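Local structure of SusD superfamily protein (Bacteroides thetaiotaomicron, 3MCX) at residues F421-Y424 / L425-G428; L208-V211 / Y212-G216. The protein is of unknown function but, as a member of the SusD family at the outer membrane, probably binds glycans for uptake, and it carries zinc ions in the crystal. All coordinates share one frame; numbering follows the deposited sequence.

Contact 1. Residues F421-Y424 / L425-G428; sequences FYDY and LRNG
D423 and R426 pair on the last turn of helix 420-426, which ends in a Schellman motif with G428, at positive phi, as its C-prime residue. Their salt bridge runs from R426 NH2 to D423 OD1 at 2.8 Å; the nitrogen stands above the carboxylate plane, and the two flat groups are turned 68° apart. R426 gets there because its CG sits between the backbone N and the carbonyl carbon (chi1 68°), from where the extended chain runs back along the helix and lays one face of the guanidinium over D423 CA. R410 binds the other carboxylate oxygen, so D423 bridges two arginines that come close to each other, while E365 takes R426 NE and offsets its charge; this setting probably keeps the buried groups ionised.

Elsewhere on the helix, L425 CD1 rests over one face of the F421 ring in a CH-pi contact, 3.8 Å from the centroid and 14° off the normal. F421 has CG anti to its own N, which swings the ring out from the helix, where L425, reaching back by a turn, sets the methyl over its face. The same methyl also touches Y422 CD1, at 3.9 Å, so it packs against two aromatic rings.

At the C-terminal end, N427 ND2, which also donates to E365, hydrogen-bonds D423 O at 2.9 Å, and that oxygen lies close to the N427 amide plane.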
ATOM      1  N   PHE A 421      -5.382   2.761  -6.368  1.00  7.09           N
ATOM      2  CA  PHE A 421      -5.695   1.844  -7.475  1.00  6.60           C
ATOM      3  C   PHE A 421      -6.809   0.858  -7.129  1.00  6.95           C
ATOM      4  O   PHE A 421      -7.735   0.637  -7.894  1.00  6.48           O
ATOM      5  CB  PHE A 421      -4.396   1.093  -7.780  1.00  7.22           C
ATOM      6  CG  PHE A 421      -4.441   0.104  -8.926  1.00  7.00           C
ATOM      7  CD1 PHE A 421      -5.098   0.357 -10.107  1.00  6.29           C
ATOM      8  CD2 PHE A 421      -3.691  -1.081  -8.839  1.00  7.22           C
ATOM      9  CE1 PHE A 421      -5.023  -0.522 -11.151  1.00  6.60           C
ATOM     10  CE2 PHE A 421      -3.649  -1.961  -9.877  1.00  8.28           C
ATOM     11  CZ  PHE A 421      -4.290  -1.683 -11.028  1.00  6.02           C
ATOM     12  N   TYR A 422      -6.666   0.264  -5.957  1.00  6.54           N
ATOM     13  CA  TYR A 422      -7.602  -0.787  -5.503  1.00  6.80           C
ATOM     14  C   TYR A 422      -9.000  -0.240  -5.258  1.00  6.42           C
ATOM     15  O   TYR A 422      -9.988  -0.962  -5.422  1.00  7.78           O
ATOM     16  CB  TYR A 422      -7.007  -1.477  -4.271  1.00  6.81           C
ATOM     17  CG  TYR A 422      -5.648  -2.017  -4.593  1.00  5.64           C
ATOM     18  CD1 TYR A 422      -5.509  -3.073  -5.508  1.00  7.31           C
ATOM     19  CD2 TYR A 422      -4.502  -1.384  -4.117  1.00  7.20           C
ATOM     20  CE1 TYR A 422      -4.294  -3.552  -5.866  1.00  7.79           C
ATOM     21  CE2 TYR A 422      -3.228  -1.858  -4.511  1.00  8.38           C
ATOM     22  CZ  TYR A 422      -3.148  -2.925  -5.384  1.00  7.73           C
ATOM     23  OH  TYR A 422      -1.906  -3.403  -5.799  1.00  8.89           O
ATOM     24  N   ASP A 423      -9.100   1.049  -4.912  1.00  7.35           N
ATOM     25  CA  ASP A 423     -10.413   1.726  -4.791  1.00  7.73           C
ATOM     26  C   ASP A 423     -11.213   1.606  -6.081  1.00  7.43           C
ATOM     27  O   ASP A 423     -12.424   1.382  -6.058  1.00  7.39           O
ATOM     28  CB  ASP A 423     -10.262   3.217  -4.468  1.00  7.61           C
ATOM     29  CG  ASP A 423      -9.554   3.491  -3.170  1.00  9.33           C
ATOM     30  OD1 ASP A 423      -9.105   2.571  -2.446  1.00  7.85           O
ATOM     31  OD2 ASP A 423      -9.474   4.706  -2.833  1.00  8.99           O
ATOM     32  N   TYR A 424     -10.552   1.789  -7.224  1.00  7.74           N
ATOM     33  CA  TYR A 424     -11.227   1.655  -8.495  1.00  7.32           C
ATOM     34  C   TYR A 424     -11.552   0.185  -8.740  1.00  6.98           C
ATOM     35  O   TYR A 424     -12.684  -0.156  -9.091  1.00  8.10           O
ATOM     36  CB  TYR A 424     -10.344   2.144  -9.642  1.00  6.85           C
ATOM     37  CG  TYR A 424     -10.142   3.636  -9.686  1.00  6.47           C
ATOM     38  CD1 TYR A 424      -9.142   4.221  -8.928  1.00  6.66           C
ATOM     39  CD2 TYR A 424     -10.928   4.451 -10.495  1.00  6.51           C
ATOM     40  CE1 TYR A 424      -8.953   5.604  -8.969  1.00  6.58           C
ATOM     41  CE2 TYR A 424     -10.732   5.810 -10.534  1.00  7.87           C
ATOM     42  CZ  TYR A 424      -9.712   6.373  -9.795  1.00  7.07           C
ATOM     43  OH  TYR A 424      -9.515   7.753  -9.828  1.00  8.71           O
ATOM     44  N   LEU A 425     -10.571  -0.701  -8.532  1.00  6.88           N
ATOM     45  CA  LEU A 425     -10.743  -2.109  -8.901  1.00  6.92           C
ATOM     46  C   LEU A 425     -11.916  -2.733  -8.155  1.00  6.83           C
ATOM     47  O   LEU A 425     -12.777  -3.386  -8.769  1.00  7.35           O
ATOM     48  CB  LEU A 425      -9.468  -2.886  -8.644  1.00  7.45           C
ATOM     49  CG  LEU A 425      -8.216  -2.440  -9.420  1.00  8.21           C
ATOM     50  CD1 LEU A 425      -7.009  -3.325  -9.072  1.00  8.43           C
ATOM     51  CD2 LEU A 425      -8.489  -2.375 -10.945  1.00  7.95           C
ATOM     52  N   ARG A 426     -11.947  -2.571  -6.831  1.00  6.84           N
ATOM     53  CA  ARG A 426     -13.001  -3.256  -6.061  1.00  6.71           C
ATOM     54  C   ARG A 426     -14.394  -2.704  -6.282  1.00  6.82           C
ATOM     55  O   ARG A 426     -15.393  -3.346  -5.964  1.00  7.67           O
ATOM     56  CB  ARG A 426     -12.704  -3.262  -4.561  1.00  7.29           C
ATOM     57  CG  ARG A 426     -12.755  -1.920  -3.893  1.00  7.36           C
ATOM     58  CD  ARG A 426     -12.606  -2.048  -2.375  1.00  8.27           C
ATOM     59  NE  ARG A 426     -12.444  -0.706  -1.822  1.00  7.11           N
ATOM     60  CZ  ARG A 426     -11.270  -0.078  -1.713  1.00  8.56           C
ATOM     61  NH1 ARG A 426     -10.128  -0.654  -2.050  1.00  9.00           N
ATOM     62  NH2 ARG A 426     -11.249   1.160  -1.234  1.00  9.40           N
ATOM     63  N   ASN A 427     -14.463  -1.505  -6.867  1.00  6.70           N
ATOM     64  CA  ASN A 427     -15.712  -0.892  -7.225  1.00  6.28           C
ATOM     65  C   ASN A 427     -16.085  -1.006  -8.701  1.00  6.20           C
ATOM     66  O   ASN A 427     -17.089  -0.451  -9.146  1.00  6.49           O
ATOM     67  CB  ASN A 427     -15.736   0.554  -6.721  1.00  5.77           C
ATOM     68  CG  ASN A 427     -15.869   0.609  -5.216  1.00  6.30           C
ATOM     69  OD1 ASN A 427     -16.904   0.152  -4.692  1.00  6.27           O
ATOM     70  ND2 ASN A 427     -14.841   1.062  -4.511  1.00  5.85           N
ATOM     71  N   GLY A 428     -15.299  -1.767  -9.467  1.00  6.52           N
ATOM     72  CA  GLY A 428     -15.565  -1.976 -10.889  1.00  7.14           C
ATOM     73  C   GLY A 428     -15.456  -0.735 -11.755  1.00  6.84           C
ATOM     74  O   GLY A 428     -16.104  -0.627 -12.803  1.00  8.42           O
TER

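Contact 2. Residues L208-V211 / Y212-G216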
ATOM      1  N   LEU A 208      -6.624  -6.211   8.227  1.00  6.88           N
ATOM      2  CA  LEU A 208      -7.774  -7.039   7.897  1.00  7.19           C
ATOM      3  C   LEU A 208      -8.922  -6.213   7.309  1.00  7.31           C
ATOM      4  O   LEU A 208      -9.611  -6.682   6.406  1.00  7.69           O
ATOM      5  CB  LEU A 208      -8.241  -7.848   9.113  1.00  7.01           C
ATOM      6  CG  LEU A 208      -7.506  -9.182   9.323  1.00  5.29           C
ATOM      7  CD1 LEU A 208      -7.749  -9.691  10.785  1.00  5.62           C
ATOM      8  CD2 LEU A 208      -7.977 -10.215   8.292  1.00  8.29           C
ATOM      9  N   SER A 209      -9.128  -4.984   7.782  1.00  7.57           N
ATOM     10  CA  SER A 209     -10.178  -4.143   7.170  1.00  7.15           C
ATOM     11  C   SER A 209      -9.891  -3.875   5.702  1.00  7.38           C
ATOM     12  O   SER A 209     -10.819  -3.877   4.877  1.00  7.79           O
ATOM     13  CB  SER A 209     -10.468  -2.848   7.949  1.00  6.68           C
ATOM     14  OG  SER A 209      -9.470  -1.860   7.767  1.00  7.25           O
ATOM     15  N   ARG A 210      -8.623  -3.656   5.358  1.00  6.96           N
ATOM     16  CA  ARG A 210      -8.221  -3.475   3.984  1.00  7.31           C
ATOM     17  C   ARG A 210      -8.443  -4.736   3.182  1.00  7.49           C
ATOM     18  O   ARG A 210      -8.936  -4.682   2.072  1.00  7.78           O
ATOM     19  CB  ARG A 210      -6.749  -3.053   3.953  1.00  7.48           C
ATOM     20  CG  ARG A 210      -6.178  -2.858   2.542  1.00  7.35           C
ATOM     21  CD  ARG A 210      -4.685  -2.660   2.547  1.00  7.45           C
ATOM     22  NE  ARG A 210      -4.266  -1.410   3.162  1.00  8.15           N
ATOM     23  CZ  ARG A 210      -2.998  -1.087   3.419  1.00  8.77           C
ATOM     24  NH1 ARG A 210      -2.023  -1.936   3.169  1.00  9.26           N
ATOM     25  NH2 ARG A 210      -2.708   0.098   3.917  1.00 10.15           N
ATOM     26  N   VAL A 211      -7.997  -5.875   3.727  1.00  7.40           N
ATOM     27  CA  VAL A 211      -8.163  -7.142   3.025  1.00  7.14           C
ATOM     28  C   VAL A 211      -9.641  -7.466   2.743  1.00  7.19           C
ATOM     29  O   VAL A 211     -10.038  -7.753   1.598  1.00  7.69           O
ATOM     30  CB  VAL A 211      -7.440  -8.300   3.789  1.00  7.52           C
ATOM     31  CG1 VAL A 211      -7.753  -9.654   3.183  1.00  7.22           C
ATOM     32  CG2 VAL A 211      -5.948  -8.026   3.850  1.00  7.78           C
ATOM     33  N   TYR A 212     -10.452  -7.449   3.795  1.00  7.36           N
ATOM     34  CA  TYR A 212     -11.880  -7.756   3.654  1.00  7.13           C
ATOM     35  C   TYR A 212     -12.571  -6.793   2.682  1.00  8.08           C
ATOM     36  O   TYR A 212     -13.420  -7.191   1.882  1.00  7.89           O
ATOM     37  CB  TYR A 212     -12.541  -7.691   5.015  1.00  6.68           C
ATOM     38  CG  TYR A 212     -12.339  -8.881   5.935  1.00  7.65           C
ATOM     39  CD1 TYR A 212     -12.531 -10.191   5.493  1.00  7.88           C
ATOM     40  CD2 TYR A 212     -11.989  -8.685   7.282  1.00  8.92           C
ATOM     41  CE1 TYR A 212     -12.390 -11.277   6.371  1.00 10.43           C
ATOM     42  CE2 TYR A 212     -11.862  -9.761   8.155  1.00  8.42           C
ATOM     43  CZ  TYR A 212     -12.046 -11.047   7.703  1.00 10.52           C
ATOM     44  OH  TYR A 212     -11.921 -12.111   8.586  1.00  9.98           O
ATOM     45  N   LEU A 213     -12.234  -5.513   2.747  1.00  7.51           N
ATOM     46  CA  LEU A 213     -12.862  -4.517   1.867  1.00  7.91           C
ATOM     47  C   LEU A 213     -12.616  -4.905   0.397  1.00  7.56           C
ATOM     48  O   LEU A 213     -13.524  -4.850  -0.428  1.00  7.72           O
ATOM     49  CB  LEU A 213     -12.326  -3.093   2.168  1.00  7.87           C
ATOM     50  CG  LEU A 213     -12.982  -1.933   1.410  1.00  8.78           C
ATOM     51  CD1 LEU A 213     -14.506  -1.801   1.615  1.00 11.83           C
ATOM     52  CD2 LEU A 213     -12.246  -0.636   1.777  1.00 11.34           C
ATOM     53  N   ASN A 214     -11.395  -5.313   0.077  1.00  7.18           N
ATOM     54  CA  ASN A 214     -11.017  -5.679  -1.312  1.00  7.62           C
ATOM     55  C   ASN A 214     -11.552  -7.057  -1.702  1.00  8.23           C
ATOM     56  O   ASN A 214     -11.528  -7.423  -2.872  1.00  7.60           O
ATOM     57  CB  ASN A 214      -9.502  -5.543  -1.500  1.00  7.49           C
ATOM     58  CG  ASN A 214      -9.099  -4.116  -1.681  1.00  7.87           C
ATOM     59  OD1 ASN A 214      -9.417  -3.519  -2.728  1.00  8.55           O
ATOM     60  ND2 ASN A 214      -8.471  -3.525  -0.651  1.00  8.41           N
HETATM   61  N   MSE A 215     -12.098  -7.794  -0.740  1.00  8.13           N
HETATM   62  CA  MSE A 215     -12.861  -9.013  -1.045  1.00  8.86           C
HETATM   63  C   MSE A 215     -14.343  -8.722  -1.191  1.00  9.26           C
HETATM   64  O   MSE A 215     -15.128  -9.653  -1.484  1.00 11.35           O
HETATM   65  CB  MSE A 215     -12.776 -10.022   0.083  1.00 10.66           C
HETATM   66  CG  MSE A 215     -11.489 -10.628   0.302  1.00 11.07           C
HETATM   67 SE   MSE A 215     -11.556 -11.793   1.866  0.75 10.15          SE
HETATM   68  CE  MSE A 215     -12.267 -13.043   1.375  1.00  6.03           C
ATOM     69  N   GLY A 216     -14.772  -7.484  -0.937  1.00  8.27           N
ATOM     70  CA  GLY A 216     -16.193  -7.158  -0.916  1.00  8.84           C
ATOM     71  C   GLY A 216     -16.919  -7.781   0.277  1.00  7.81           C
ATOM     72  O   GLY A 216     -18.132  -7.961   0.257  1.00  7.94           O
TER
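The L208 methyl CD2 packs on the Y212 ring at CE2, 3.9 Å away, one helical turn on. The tyrosine CG is anti to its carbonyl carbon (chi1 -78°), which brings the ring back beside the preceding turn, with CD2 3.2 Å from L208 O. That same oxygen takes the hydrogen bond of Y212 N at 2.8 Å, almost straight at 172°.

On another side of the helix, R210 O receives two donors from one residue: N214 N at 3.2 Å and N214 ND2 at 3.0 Å, arriving from opposite faces of the carbonyl plane. The side-chain amide thus doubles the main-chain bond near the C-terminal end of helix 201-214, which finishes in a Schellman motif with G216 at positive phi.

Farther out, the R210 guanidinium is held by a salt bridge to E358 and a hydrogen bond to the carbonyl of I353. Y212 also touches V180 of helix 172-186 and K220 and A221 of helix 218-231, and an alanine in its place would probably open a gap beside these helices and leave L208 CD2 without its aromatic neighbour. M183 flanks L208, and Y176 packs on both V211 and M215, the latter a selenomethionine.

In the fold
Contact 2 comes first along the chain, at the end of helix 201-214, and contact 1 some two hundred residues later, at the end of helix 420-426; both belong to the SusD family region of the chain. Their centres are about 12 Å apart, and the two helix ends meet directly. R426 NH1 probably donates a hydrogen bond to N214 OD1 at 3.0 Å, and the arginine chain packs on L213, with R426 NE 3.5 Å from L213 CG. Helix 356-370 contributes to both, since E365 binds R426 and touches L213. The pair therefore fastens a late helix of the chain onto helix 201-214 and its neighbours, at a largely buried interface.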